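Local coordinates for protein nucleoporin NUP82 (PDB 3PBP) that serves as a structural component of the nuclear pore complex and, through the N-terminal domain described here, interacts with the nucleoporin NUP116, at residues L350-K355 with F410-E415; N312-V317 with L324-K329; A303-D308 with G371-I376; N379-V384 with A418-I423. The protein carries 1 engineered substitution. All blocks are in the same frame, centred on the assembly; numbering follows the deposited sequence.

Contact 1. Residues L350-K355 with F410-E415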
loop_
_atom_site.group_PDB
_atom_site.type_symbol
_atom_site.label_atom_id
_atom_site.label_comp_id
_atom_site.label_asym_id
_atom_site.label_seq_id
_atom_site.Cartn_x
_atom_site.Cartn_y
_atom_site.Cartn_z
ATOM N N LEU A 350 -13.153 13.453 -2.050
ATOM C CA LEU A 350 -12.920 14.147 -0.780
ATOM C C LEU A 350 -14.233 14.475 -0.100
ATOM O O LEU A 350 -15.090 15.105 -0.704
ATOM C CB LEU A 350 -12.166 15.462 -0.997
ATOM C CG LEU A 350 -11.875 16.255 0.282
ATOM C CD1 LEU A 350 -10.487 15.901 0.796
ATOM C CD2 LEU A 350 -11.942 17.730 0.004
ATOM N N ILE A 351 -14.386 14.052 1.151
ATOM C CA ILE A 351 -15.601 14.326 1.916
ATOM C C ILE A 351 -15.373 15.482 2.879
ATOM O O ILE A 351 -16.253 16.307 3.089
ATOM C CB ILE A 351 -16.045 13.100 2.727
ATOM C CG1 ILE A 351 -16.584 12.019 1.786
ATOM C CG2 ILE A 351 -17.108 13.498 3.720
ATOM C CD1 ILE A 351 -16.994 10.736 2.487
ATOM N N GLU A 352 -14.184 15.534 3.465
ATOM C CA GLU A 352 -13.838 16.593 4.401
ATOM C C GLU A 352 -12.325 16.725 4.629
ATOM O O GLU A 352 -11.549 15.794 4.393
ATOM C CB GLU A 352 -14.531 16.350 5.750
ATOM C CG GLU A 352 -13.763 16.940 6.935
ATOM C CD GLU A 352 -14.441 16.730 8.266
ATOM O OE1 GLU A 352 -14.849 15.580 8.545
ATOM O OE2 GLU A 352 -14.550 17.718 9.031
ATOM N N ARG A 353 -11.918 17.905 5.078
ATOM C CA ARG A 353 -10.531 18.159 5.401
ATOM C C ARG A 353 -10.479 18.663 6.858
ATOM O O ARG A 353 -11.293 19.494 7.274
ATOM C CB ARG A 353 -9.936 19.197 4.460
ATOM C CG ARG A 353 -8.450 19.378 4.679
ATOM C CD ARG A 353 -7.898 20.504 3.872
ATOM N NE ARG A 353 -6.474 20.645 4.122
ATOM C CZ ARG A 353 -5.743 21.659 3.673
ATOM N NH1 ARG A 353 -6.318 22.616 2.954
ATOM N NH2 ARG A 353 -4.443 21.716 3.938
ATOM N N VAL A 354 -9.530 18.141 7.631
ATOM C CA VAL A 354 -9.385 18.523 9.028
ATOM C C VAL A 354 -7.983 19.056 9.281
ATOM O O VAL A 354 -7.003 18.317 9.155
ATOM C CB VAL A 354 -9.636 17.309 9.957
ATOM C CG1 VAL A 354 -9.429 17.700 11.410
ATOM C CG2 VAL A 354 -11.045 16.777 9.745
ATOM N N LYS A 355 -7.881 20.343 9.616
ATOM C CA LYS A 355 -6.581 20.944 9.909
ATOM C C LYS A 355 -6.390 20.945 11.419
ATOM O O LYS A 355 -7.127 21.615 12.145
ATOM C CB LYS A 355 -6.506 22.378 9.382
ATOM C CG LYS A 355 -6.731 22.511 7.888
ATOM C CD LYS A 355 -6.591 23.960 7.431
ATOM C CE LYS A 355 -6.978 24.110 5.964
ATOM N NZ LYS A 355 -6.901 25.518 5.491
ATOM N N PHE A 410 -20.748 17.943 6.858
ATOM C CA PHE A 410 -19.695 16.965 7.022
ATOM C C PHE A 410 -18.541 17.515 7.840
ATOM O O PHE A 410 -17.462 17.786 7.326
ATOM C CB PHE A 410 -19.248 16.483 5.642
ATOM C CG PHE A 410 -20.361 15.846 4.858
ATOM C CD1 PHE A 410 -20.873 14.614 5.241
ATOM C CD2 PHE A 410 -20.950 16.505 3.791
ATOM C CE1 PHE A 410 -21.954 14.048 4.581
ATOM C CE2 PHE A 410 -22.032 15.951 3.123
ATOM C CZ PHE A 410 -22.536 14.718 3.521
ATOM N N GLU A 411 -18.804 17.685 9.131
ATOM C CA GLU A 411 -17.818 18.178 10.083
ATOM C C GLU A 411 -17.631 17.096 11.135
ATOM O O GLU A 411 -18.602 16.589 11.693
ATOM C CB GLU A 411 -18.314 19.455 10.751
ATOM C CG GLU A 411 -18.598 20.584 9.776
ATOM C CD GLU A 411 -19.079 21.857 10.460
ATOM O OE1 GLU A 411 -20.224 21.869 10.978
ATOM O OE2 GLU A 411 -18.301 22.844 10.479
ATOM N N SER A 412 -16.385 16.736 11.399
ATOM C CA SER A 412 -16.100 15.704 12.379
ATOM C C SER A 412 -15.854 16.333 13.736
ATOM O O SER A 412 -15.317 17.433 13.825
ATOM C CB SER A 412 -14.869 14.897 11.956
ATOM O OG SER A 412 -15.078 14.279 10.700
ATOM N N LYS A 413 -16.259 15.633 14.792
ATOM C CA LYS A 413 -16.062 16.114 16.152
ATOM C C LYS A 413 -14.629 15.820 16.564
ATOM O O LYS A 413 -14.223 14.663 16.659
ATOM C CB LYS A 413 -17.013 15.406 17.114
ATOM C CG LYS A 413 -18.477 15.523 16.745
ATOM C CD LYS A 413 -19.312 14.516 17.521
ATOM C CE LYS A 413 -20.720 14.406 16.951
ATOM N NZ LYS A 413 -21.441 13.231 17.522
ATOM N N LEU A 414 -13.860 16.872 16.796
ATOM C CA LEU A 414 -12.478 16.716 17.206
ATOM C C LEU A 414 -12.494 16.692 18.727
ATOM O O LEU A 414 -13.323 17.354 19.346
ATOM C CB LEU A 414 -11.654 17.899 16.698
ATOM C CG LEU A 414 -10.144 17.785 16.856
ATOM C CD1 LEU A 414 -9.663 16.618 16.023
ATOM C CD2 LEU A 414 -9.469 19.067 16.403
ATOM N N GLU A 415 -11.601 15.924 19.338
ATOM C CA GLU A 415 -11.567 15.865 20.795
ATOM C C GLU A 415 -10.225 15.440 21.358
ATOM O O GLU A 415 -9.670 14.418 20.961
ATOM C CB GLU A 415 -12.644 14.922 21.317
ATOM C CG GLU A 415 -12.776 14.962 22.825
ATOM C CD GLU A 415 -13.987 14.204 23.319
ATOM O OE1 GLU A 415 -13.988 12.951 23.230
ATOM O OE2 GLU A 415 -14.940 14.867 23.786
#

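Contact 2. Residues N312-V317 with L324-K329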
loop_
_atom_site.group_PDB
_atom_site.type_symbol
_atom_site.label_atom_id
_atom_site.label_comp_id
_atom_site.label_asym_id
_atom_site.label_seq_id
_atom_site.Cartn_x
_atom_site.Cartn_y
_atom_site.Cartn_z
ATOM N N ASN A 312 -17.980 -0.928 4.483
ATOM C CA ASN A 312 -17.941 0.458 4.027
ATOM C C ASN A 312 -16.904 1.213 4.875
ATOM O O ASN A 312 -16.951 1.186 6.110
ATOM C CB ASN A 312 -19.330 1.109 4.124
ATOM C CG ASN A 312 -20.271 0.663 2.993
ATOM O OD1 ASN A 312 -19.923 0.710 1.806
ATOM N ND2 ASN A 312 -21.469 0.238 3.362
ATOM N N GLU A 313 -15.966 1.876 4.199
ATOM C CA GLU A 313 -14.882 2.587 4.874
ATOM C C GLU A 313 -14.524 3.969 4.344
ATOM O O GLU A 313 -14.949 4.389 3.263
ATOM C CB GLU A 313 -13.616 1.745 4.801
ATOM C CG GLU A 313 -13.384 1.231 3.395
ATOM C CD GLU A 313 -11.984 0.734 3.169
ATOM O OE1 GLU A 313 -11.417 0.122 4.091
ATOM O OE2 GLU A 313 -11.456 0.943 2.054
ATOM N N ILE A 314 -13.694 4.649 5.121
ATOM C CA ILE A 314 -13.214 5.963 4.781
ATOM C C ILE A 314 -11.702 5.881 4.810
ATOM O O ILE A 314 -11.121 5.324 5.743
ATOM C CB ILE A 314 -13.703 7.016 5.797
ATOM C CG1 ILE A 314 -15.191 7.276 5.590
ATOM C CG2 ILE A 314 -12.932 8.325 5.632
ATOM C CD1 ILE A 314 -15.767 8.152 6.648
ATOM N N VAL A 315 -11.064 6.415 3.777
ATOM C CA VAL A 315 -9.614 6.403 3.707
ATOM C C VAL A 315 -9.122 7.722 4.262
ATOM O O VAL A 315 -9.594 8.769 3.845
ATOM C CB VAL A 315 -9.116 6.257 2.261
ATOM C CG1 VAL A 315 -7.596 6.247 2.240
ATOM C CG2 VAL A 315 -9.668 4.979 1.651
ATOM N N CYS A 316 -8.193 7.680 5.211
ATOM C CA CYS A 316 -7.674 8.908 5.789
ATOM C C CYS A 316 -6.196 9.080 5.481
ATOM O O CYS A 316 -5.415 8.136 5.622
ATOM C CB CYS A 316 -7.887 8.923 7.304
ATOM S SG CYS A 316 -7.246 10.428 8.124
ATOM N N VAL A 317 -5.822 10.288 5.058
ATOM C CA VAL A 317 -4.433 10.599 4.732
ATOM C C VAL A 317 -3.893 11.836 5.471
ATOM O O VAL A 317 -4.569 12.863 5.564
ATOM C CB VAL A 317 -4.267 10.816 3.222
ATOM C CG1 VAL A 317 -2.804 10.996 2.882
ATOM C CG2 VAL A 317 -4.841 9.627 2.465
ATOM N N LEU A 324 -5.609 16.744 7.470
ATOM C CA LEU A 324 -6.170 15.411 7.278
ATOM C C LEU A 324 -7.229 15.464 6.197
ATOM O O LEU A 324 -8.041 16.382 6.189
ATOM C CB LEU A 324 -6.846 14.970 8.570
ATOM C CG LEU A 324 -6.463 13.649 9.204
ATOM C CD1 LEU A 324 -4.962 13.615 9.436
ATOM C CD2 LEU A 324 -7.229 13.499 10.502
ATOM N N ILE A 325 -7.228 14.510 5.276
ATOM C CA ILE A 325 -8.282 14.500 4.269
ATOM C C ILE A 325 -9.011 13.162 4.354
ATOM O O ILE A 325 -8.402 12.099 4.256
ATOM C CB ILE A 325 -7.759 14.746 2.811
ATOM C CG1 ILE A 325 -6.859 13.603 2.337
ATOM C CG2 ILE A 325 -7.031 16.054 2.750
ATOM C CD1 ILE A 325 -6.539 13.655 0.839
ATOM N N LEU A 326 -10.315 13.227 4.579
ATOM C CA LEU A 326 -11.139 12.038 4.687
ATOM C C LEU A 326 -11.693 11.761 3.302
ATOM O O LEU A 326 -12.420 12.571 2.749
ATOM C CB LEU A 326 -12.256 12.284 5.702
ATOM C CG LEU A 326 -11.780 12.676 7.110
ATOM C CD1 LEU A 326 -12.965 12.717 8.060
ATOM C CD2 LEU A 326 -10.752 11.663 7.614
ATOM N N LEU A 327 -11.336 10.613 2.739
ATOM C CA LEU A 327 -11.752 10.246 1.395
ATOM C C LEU A 327 -12.743 9.091 1.361
ATOM O O LEU A 327 -12.827 8.312 2.300
ATOM C CB LEU A 327 -10.519 9.874 0.578
ATOM C CG LEU A 327 -9.319 10.810 0.708
ATOM C CD1 LEU A 327 -8.108 10.220 -0.037
ATOM C CD2 LEU A 327 -9.693 12.169 0.176
ATOM N N PHE A 328 -13.472 8.993 0.251
ATOM C CA PHE A 328 -14.470 7.955 0.023
ATOM C C PHE A 328 -14.340 7.384 -1.401
ATOM O O PHE A 328 -14.328 8.134 -2.377
ATOM C CB PHE A 328 -15.865 8.549 0.219
ATOM C CG PHE A 328 -16.978 7.611 -0.133
ATOM C CD1 PHE A 328 -17.296 6.533 0.705
ATOM C CD2 PHE A 328 -17.704 7.793 -1.305
ATOM C CE1 PHE A 328 -18.332 5.648 0.369
ATOM C CE2 PHE A 328 -18.731 6.924 -1.647
ATOM C CZ PHE A 328 -19.049 5.848 -0.810
ATOM N N LYS A 329 -14.243 6.060 -1.514
ATOM C CA LYS A 329 -14.114 5.386 -2.813
ATOM C C LYS A 329 -15.491 5.113 -3.431
ATOM O O LYS A 329 -16.209 4.218 -2.983
ATOM C CB LYS A 329 -13.346 4.079 -2.627
ATOM C CG LYS A 329 -13.284 3.181 -3.823
ATOM C CD LYS A 329 -12.348 2.036 -3.505
ATOM C CE LYS A 329 -12.683 0.777 -4.290
ATOM N NZ LYS A 329 -13.959 0.110 -3.874
#

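Contact 3. Residues A303-D308 with G371-I376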
loop_
_atom_site.group_PDB
_atom_site.type_symbol
_atom_site.label_atom_id
_atom_site.label_comp_id
_atom_site.label_asym_id
_atom_site.label_seq_id
_atom_site.Cartn_x
_atom_site.Cartn_y
_atom_site.Cartn_z
ATOM N N ALA A 303 -4.764 5.677 6.709
ATOM C CA ALA A 303 -5.488 4.818 7.623
ATOM C C ALA A 303 -6.830 4.488 7.028
ATOM O O ALA A 303 -7.364 5.238 6.214
ATOM C CB ALA A 303 -5.688 5.523 8.966
ATOM N N THR A 304 -7.383 3.367 7.460
ATOM C CA THR A 304 -8.673 2.945 6.970
ATOM C C THR A 304 -9.607 2.831 8.159
ATOM O O THR A 304 -9.277 2.196 9.149
ATOM C CB THR A 304 -8.534 1.614 6.221
ATOM O OG1 THR A 304 -8.215 1.880 4.851
ATOM C CG2 THR A 304 -9.799 0.835 6.286
ATOM N N ILE A 305 -10.764 3.479 8.063
ATOM C CA ILE A 305 -11.732 3.465 9.149
ATOM C C ILE A 305 -13.070 2.910 8.719
ATOM O O ILE A 305 -13.685 3.374 7.756
ATOM C CB ILE A 305 -11.984 4.873 9.721
ATOM C CG1 ILE A 305 -10.666 5.492 10.179
ATOM C CG2 ILE A 305 -12.967 4.794 10.878
ATOM C CD1 ILE A 305 -9.813 6.019 9.032
ATOM N N LEU A 306 -13.533 1.926 9.472
ATOM C CA LEU A 306 -14.791 1.278 9.192
ATOM C C LEU A 306 -15.975 2.167 9.600
ATOM O O LEU A 306 -15.996 2.744 10.681
ATOM C CB LEU A 306 -14.807 -0.062 9.924
ATOM C CG LEU A 306 -15.767 -1.114 9.394
ATOM C CD1 LEU A 306 -15.540 -1.336 7.917
ATOM C CD2 LEU A 306 -15.547 -2.386 10.157
ATOM N N ILE A 307 -16.955 2.266 8.710
ATOM C CA ILE A 307 -18.156 3.076 8.910
ATOM C C ILE A 307 -19.376 2.270 9.384
ATOM O O ILE A 307 -20.193 2.761 10.159
ATOM C CB ILE A 307 -18.502 3.796 7.604
ATOM C CG1 ILE A 307 -17.830 5.152 7.580
ATOM C CG2 ILE A 307 -19.989 3.935 7.429
ATOM C CD1 ILE A 307 -18.115 5.873 6.281
ATOM N N ASP A 308 -19.510 1.040 8.902
ATOM C CA ASP A 308 -20.619 0.190 9.309
ATOM C C ASP A 308 -20.172 -1.265 9.387
ATOM O O ASP A 308 -19.004 -1.536 9.654
ATOM C CB ASP A 308 -21.784 0.324 8.334
ATOM C CG ASP A 308 -21.427 -0.108 6.931
ATOM O OD1 ASP A 308 -20.461 -0.884 6.764
ATOM O OD2 ASP A 308 -22.129 0.320 5.992
ATOM N N GLY A 371 -16.099 4.654 12.721
ATOM C CA GLY A 371 -15.968 6.077 12.451
ATOM C C GLY A 371 -15.149 6.943 13.386
ATOM O O GLY A 371 -15.379 8.152 13.447
ATOM N N LYS A 372 -14.209 6.350 14.111
ATOM C CA LYS A 372 -13.364 7.113 15.023
ATOM C C LYS A 372 -11.905 6.851 14.704
ATOM O O LYS A 372 -11.499 5.716 14.466
ATOM C CB LYS A 372 -13.632 6.738 16.479
ATOM C CG LYS A 372 -15.028 7.079 16.979
ATOM C CD LYS A 372 -15.176 6.727 18.455
ATOM C CE LYS A 372 -16.608 6.895 18.940
ATOM N NZ LYS A 372 -16.703 6.534 20.384
ATOM N N LEU A 373 -11.110 7.907 14.722
ATOM C CA LEU A 373 -9.704 7.794 14.409
ATOM C C LEU A 373 -8.874 8.539 15.443
ATOM O O LEU A 373 -9.215 9.649 15.836
ATOM C CB LEU A 373 -9.466 8.379 13.019
ATOM C CG LEU A 373 -8.038 8.703 12.609
ATOM C CD1 LEU A 373 -7.282 7.430 12.362
ATOM C CD2 LEU A 373 -8.056 9.561 11.366
ATOM N N TYR A 374 -7.790 7.924 15.899
ATOM C CA TYR A 374 -6.912 8.573 16.859
ATOM C C TYR A 374 -5.731 9.171 16.100
ATOM O O TYR A 374 -5.108 8.505 15.265
ATOM C CB TYR A 374 -6.421 7.567 17.908
ATOM C CG TYR A 374 -7.484 7.200 18.924
ATOM C CD1 TYR A 374 -8.001 8.158 19.796
ATOM C CD2 TYR A 374 -8.016 5.914 18.976
ATOM C CE1 TYR A 374 -9.027 7.848 20.685
ATOM C CE2 TYR A 374 -9.046 5.590 19.860
ATOM C CZ TYR A 374 -9.549 6.562 20.710
ATOM O OH TYR A 374 -10.598 6.259 21.556
ATOM N N VAL A 375 -5.444 10.440 16.364
ATOM C CA VAL A 375 -4.333 11.104 15.702
ATOM C C VAL A 375 -3.321 11.509 16.740
ATOM O O VAL A 375 -3.606 12.312 17.614
ATOM C CB VAL A 375 -4.767 12.372 14.970
ATOM C CG1 VAL A 375 -3.578 12.940 14.203
ATOM C CG2 VAL A 375 -5.930 12.076 14.038
ATOM N N ILE A 376 -2.131 10.945 16.650
ATOM C CA ILE A 376 -1.091 11.278 17.599
ATOM C C ILE A 376 -0.230 12.408 17.063
ATOM O O ILE A 376 0.583 12.215 16.155
ATOM C CB ILE A 376 -0.211 10.053 17.901
ATOM C CG1 ILE A 376 -1.042 9.017 18.660
ATOM C CG2 ILE A 376 1.023 10.470 18.695
ATOM C CD1 ILE A 376 -0.265 7.806 19.106
#

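Contact 4. Residues N379-V384 with A418-I423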
loop_
_atom_site.group_PDB
_atom_site.type_symbol
_atom_site.label_atom_id
_atom_site.label_comp_id
_atom_site.label_asym_id
_atom_site.label_seq_id
_atom_site.Cartn_x
_atom_site.Cartn_y
_atom_site.Cartn_z
ATOM N N ASN A 379 2.199 16.236 21.276
ATOM C CA ASN A 379 2.020 16.043 22.706
ATOM C C ASN A 379 0.577 15.740 23.032
ATOM O O ASN A 379 0.198 15.663 24.203
ATOM C CB ASN A 379 2.468 17.286 23.466
ATOM C CG ASN A 379 3.910 17.627 23.198
ATOM O OD1 ASN A 379 4.805 16.802 23.409
ATOM N ND2 ASN A 379 4.150 18.846 22.724
ATOM N N ILE A 380 -0.228 15.573 21.992
ATOM C CA ILE A 380 -1.633 15.270 22.179
ATOM C C ILE A 380 -2.019 14.015 21.434
ATOM O O ILE A 380 -1.327 13.576 20.515
ATOM C CB ILE A 380 -2.549 16.396 21.644
ATOM C CG1 ILE A 380 -2.332 17.681 22.434
ATOM C CG2 ILE A 380 -4.018 15.983 21.759
ATOM C CD1 ILE A 380 -3.373 18.747 22.135
ATOM N N ILE A 381 -3.121 13.426 21.875
ATOM C CA ILE A 381 -3.696 12.270 21.227
ATOM C C ILE A 381 -5.091 12.811 21.067
ATOM O O ILE A 381 -5.805 12.988 22.051
ATOM C CB ILE A 381 -3.765 11.019 22.122
ATOM C CG1 ILE A 381 -2.365 10.539 22.478
ATOM C CG2 ILE A 381 -4.497 9.904 21.388
ATOM C CD1 ILE A 381 -2.377 9.321 23.372
ATOM N N GLN A 382 -5.459 13.138 19.840
ATOM C CA GLN A 382 -6.787 13.658 19.580
ATOM C C GLN A 382 -7.597 12.540 18.954
ATOM O O GLN A 382 -7.043 11.551 18.466
ATOM C CB GLN A 382 -6.716 14.855 18.627
ATOM C CG GLN A 382 -6.252 16.145 19.275
ATOM C CD GLN A 382 -6.061 17.260 18.273
ATOM O OE1 GLN A 382 -5.051 17.317 17.579
ATOM N NE2 GLN A 382 -7.043 18.148 18.180
ATOM N N GLN A 383 -8.912 12.682 18.993
ATOM C CA GLN A 383 -9.780 11.689 18.396
ATOM C C GLN A 383 -10.761 12.364 17.460
ATOM O O GLN A 383 -11.611 13.143 17.888
ATOM C CB GLN A 383 -10.566 10.913 19.448
ATOM C CG GLN A 383 -11.386 9.791 18.822
ATOM C CD GLN A 383 -12.529 9.324 19.689
ATOM O OE1 GLN A 383 -12.490 8.230 20.268
ATOM N NE2 GLN A 383 -13.562 10.152 19.786
ATOM N N VAL A 384 -10.624 12.072 16.175
ATOM C CA VAL A 384 -11.513 12.620 15.176
ATOM C C VAL A 384 -12.702 11.667 15.143
ATOM O O VAL A 384 -12.534 10.465 14.962
ATOM C CB VAL A 384 -10.827 12.657 13.808
ATOM C CG1 VAL A 384 -11.740 13.285 12.786
ATOM C CG2 VAL A 384 -9.540 13.428 13.911
ATOM N N ALA A 418 -5.770 13.038 25.414
ATOM C CA ALA A 418 -4.808 13.155 26.492
ATOM C C ALA A 418 -3.511 13.777 26.031
ATOM O O ALA A 418 -3.250 13.877 24.836
ATOM C CB ALA A 418 -4.533 11.788 27.081
ATOM N N THR A 419 -2.701 14.196 26.995
ATOM C CA THR A 419 -1.415 14.801 26.701
ATOM C C THR A 419 -0.359 13.731 26.853
ATOM O O THR A 419 -0.293 13.060 27.879
ATOM C CB THR A 419 -1.096 15.959 27.667
ATOM O OG1 THR A 419 -2.061 17.009 27.491
ATOM C CG2 THR A 419 0.310 16.497 27.407
ATOM N N ILE A 420 0.456 13.570 25.822
ATOM C CA ILE A 420 1.512 12.569 25.828
ATOM C C ILE A 420 2.870 13.230 25.712
ATOM O O ILE A 420 2.973 14.452 25.608
ATOM C CB ILE A 420 1.375 11.600 24.649
ATOM C CG1 ILE A 420 1.427 12.391 23.340
ATOM C CG2 ILE A 420 0.089 10.817 24.769
ATOM C CD1 ILE A 420 1.569 11.547 22.104
ATOM N N GLU A 421 3.909 12.403 25.711
ATOM C CA GLU A 421 5.270 12.885 25.602
ATOM C C GLU A 421 6.037 11.999 24.647
ATOM O O GLU A 421 6.934 12.452 23.941
ATOM C CB GLU A 421 5.945 12.872 26.974
ATOM C CG GLU A 421 6.027 14.241 27.625
ATOM C CD GLU A 421 6.404 14.169 29.094
ATOM O OE1 GLU A 421 7.432 13.535 29.419
ATOM O OE2 GLU A 421 5.669 14.751 29.924
ATOM N N ARG A 422 5.676 10.726 24.633
ATOM C CA ARG A 422 6.326 9.746 23.772
ATOM C C ARG A 422 5.186 9.002 23.083
ATOM O O ARG A 422 4.380 8.372 23.774
ATOM C CB ARG A 422 7.128 8.761 24.630
ATOM C CG ARG A 422 7.980 9.407 25.717
ATOM C CD ARG A 422 9.342 9.761 25.176
ATOM N NE ARG A 422 9.961 8.598 24.545
ATOM C CZ ARG A 422 11.186 8.589 24.031
ATOM N NH1 ARG A 422 11.937 9.684 24.071
ATOM N NH2 ARG A 422 11.659 7.483 23.468
ATOM N N ILE A 423 5.102 9.077 21.750
ATOM C CA ILE A 423 4.034 8.385 21.013
ATOM C C ILE A 423 3.639 7.106 21.748
ATOM O O ILE A 423 4.274 6.058 21.587
ATOM C CB ILE A 423 4.475 7.994 19.600
ATOM C CG1 ILE A 423 4.886 9.244 18.816
ATOM C CG2 ILE A 423 3.338 7.257 18.896
ATOM C CD1 ILE A 423 5.387 8.935 17.404
#

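Contact 1. Residues L350-K355 with F410-E415
Glu-352 and Ser-412 carry the polar half. The serine hydroxyl OG donates to Glu-352 OE1 at 2.5 Å, arriving on the syn side but 22° out of the carboxylate plane; OG also has a weak hydrogen bond with Trp-389 NE1. The backbone N of Ser-412 donates at 3.2 Å to the other oxygen, Glu-352 OE2, which accepts on its syn lone pair with an N-H...O angle of 151°. One carboxylate thus receives two donors from one residue, limiting its rotation. CG of Glu-352 is roughly anti to the backbone N (chi1 152°), and the extended chain beyond carries the carboxylate to Ser-412. Phe-410 O lies 3.4 Å from Glu-352 OE2, but both are acceptors and form no bond.

Apolar contact is slight: Ile-351 CG2 approaches Phe-410 CB at 4.1 Å and meets the ring obliquely.

Ile-351 and Glu-352 both face Leu-326, forming a classic beta bulge in strand 347-355. That strand lies between strands 286-288 and 323-329 in one propeller blade, and residues 410-412 lead into strand 413-419 of the next. An aromatic side chain of another protein's chain packs on Phe-410, and Trp-389 of helix 387-399 bridges the blades, touching Ile-351, Glu-352 and the Phe-410 ring.

Contact 2. Residues N312-V317 with L324-K329
The N of Leu-327 donates to Val-315 O at 2.8 Å, the shortest hydrogen bond between the segments, with an N-H...O angle of 168°. Its return partner, Val-315 N to Leu-327 O, measures 3.0 Å and is less regular, the donor being tilted 35° from the carbonyl plane. A second reciprocal pair joins Val-317 and Ile-325, with Ile-325 N to Val-317 O at 3.1 Å.

These bonds alternate with the non-hydrogen-bonded pair Cys-316 and Leu-326, which is the register of an antiparallel beta hairpin, strands 313-319 and 323-329, at the middle of a blade of the propeller. Strand 299-306 continues the sheet beside the first strand and 347-355 beside the second.

Cys-316, Leu-324 and Leu-326 meet on one face. Cys-316 SG, anti to the backbone N (chi1 179°), touches both leucines, Leu-324 CG at 3.5 Å and Leu-326 CD2 at 3.8 Å. On this side Ile-314 CG2 also rests against Leu-326 CB, and Trp-389 of helix 387-399 touches both residues. The other face holds Val-315, Val-317, Ile-325 and Leu-327: Val-317 CB meets Ile-325 CG1 at 3.9 Å, and its CG2 reaches diagonally to Leu-327 CD1.

Contact 3. Residues A303-D308 with G371-I376
Between Leu-306 and Gly-371 the flat groups are the peptide units linked by one bond, since no aromatic ring or other planar side chain takes part. Gly-371 N donates to Leu-306 O at 2.8 Å. The bond is straight at the hydrogen, 171°, and the donor sits nearly on the line of the carbonyl, with a C=O...N angle of 165°. Beside this bond lies a methyl group: Ile-305 CG2 is 3.6 Å from Gly-371 CA and 3.8 Å from Lys-372 N, so it packs against the backbone where the second segment enters its strand. CG2, anti to the backbone N of Ile-305, thus meets Gly-371, while the other branch, CG1, meets Leu-373 CB.

Strand 299-306 is the innermost strand of one blade in this beta-propeller, whereas 372-376 belongs to the next blade. The axes of the short strand segments stay 7.7 Å apart, and the one backbone bond across them joins the last residue of strand 299-306 to the loop residue just before strand 372-376, so this is packing between blades and not sheet pairing.

Farther along, the apolar part is carried by Leu-373. Its CB meets Ile-305 CG1 at 4.2 Å, and its CD1 reaches Ala-303 CB at the same distance. Cys-316 of the neighbouring strand touches both Ile-305 and Leu-373, extending this buried layer. Gly-371 has a positive phi of 46°, a backbone conformation readily adopted by glycine, and its backbone also bonds to Phe-386.

Contact 4. Residues N379-V384 with A418-I423
Asn-379 meets Ile-420 through its backbone: its carbonyl O accepts from Ile-420 N at 2.7 Å. The approach is bent, the donor standing 52° above the carbonyl plane. Around the same oxygen lie Thr-419 CA, at 3.1 Å in a CA-H...O contact, and the Thr-419 methyl CG2. Ile-420 CG1 packs against this carbonyl as well; its first torsion (chi1 59°) sets CG1 between the backbone N and the carbonyl carbon of its own residue.

Ile-380 follows, paired with Thr-419 as an antiparallel non-hydrogen-bonded pair whose side chains share one face. Its CA leans on Ala-418 O at 3.4 Å, a further CA-H...O contact, and its CG2 lies 3.8 Å from that oxygen.

Strands 380-385 and 413-419 are the last two of a four-stranded antiparallel propeller blade, joined through helix 387-399, and the pairing lies at the C-terminal end of strand 413-419 and the start of strand 380-385, where the chain leaves the sheet for the turn toward strand 425-431.

Ile-381 forms the hydrogen-bonded pair with Ala-418. Its N donates to Ala-418 O at 3.0 Å, a bond bent at the hydrogen (138°) although the donor lies nearly in line with the carbonyl, and the return bond from Ala-418 N to Ile-381 O is weak at 3.4 Å. The Ile-381 side chain, on the face of Ala-418, brings CG1 and CD1 against Ile-420 CG2, the two isoleucines crossing at about a right angle. Leu-439 of strand 434-440 touches both Ile-381 and Ala-418, while Ile-376 of strand 372-376 packs on Ile-420.

The four contacts span two consecutive blades of the beta-propeller. Contact 2 pairs central strands of the first blade and contact 4 the outer two of the second, with centres about 22 Å apart. Contacts 1 and 3, about 12 Å apart, join the blades, at strand 347-355 and at strand 299-306 respectively. In sequence, contact 2 falls wholly between the segments of contact 3, and contact 1 alternates with both contacts 3 and 4. Contact 1 shares strand 413-419 with contact 4, while strand 323-329 of contact 2 pairs with 347-355. The blades are therefore tied at inner and outer strands by residues distant in sequence, contacts 2 and 3 lying within the region that interacts with NUP116.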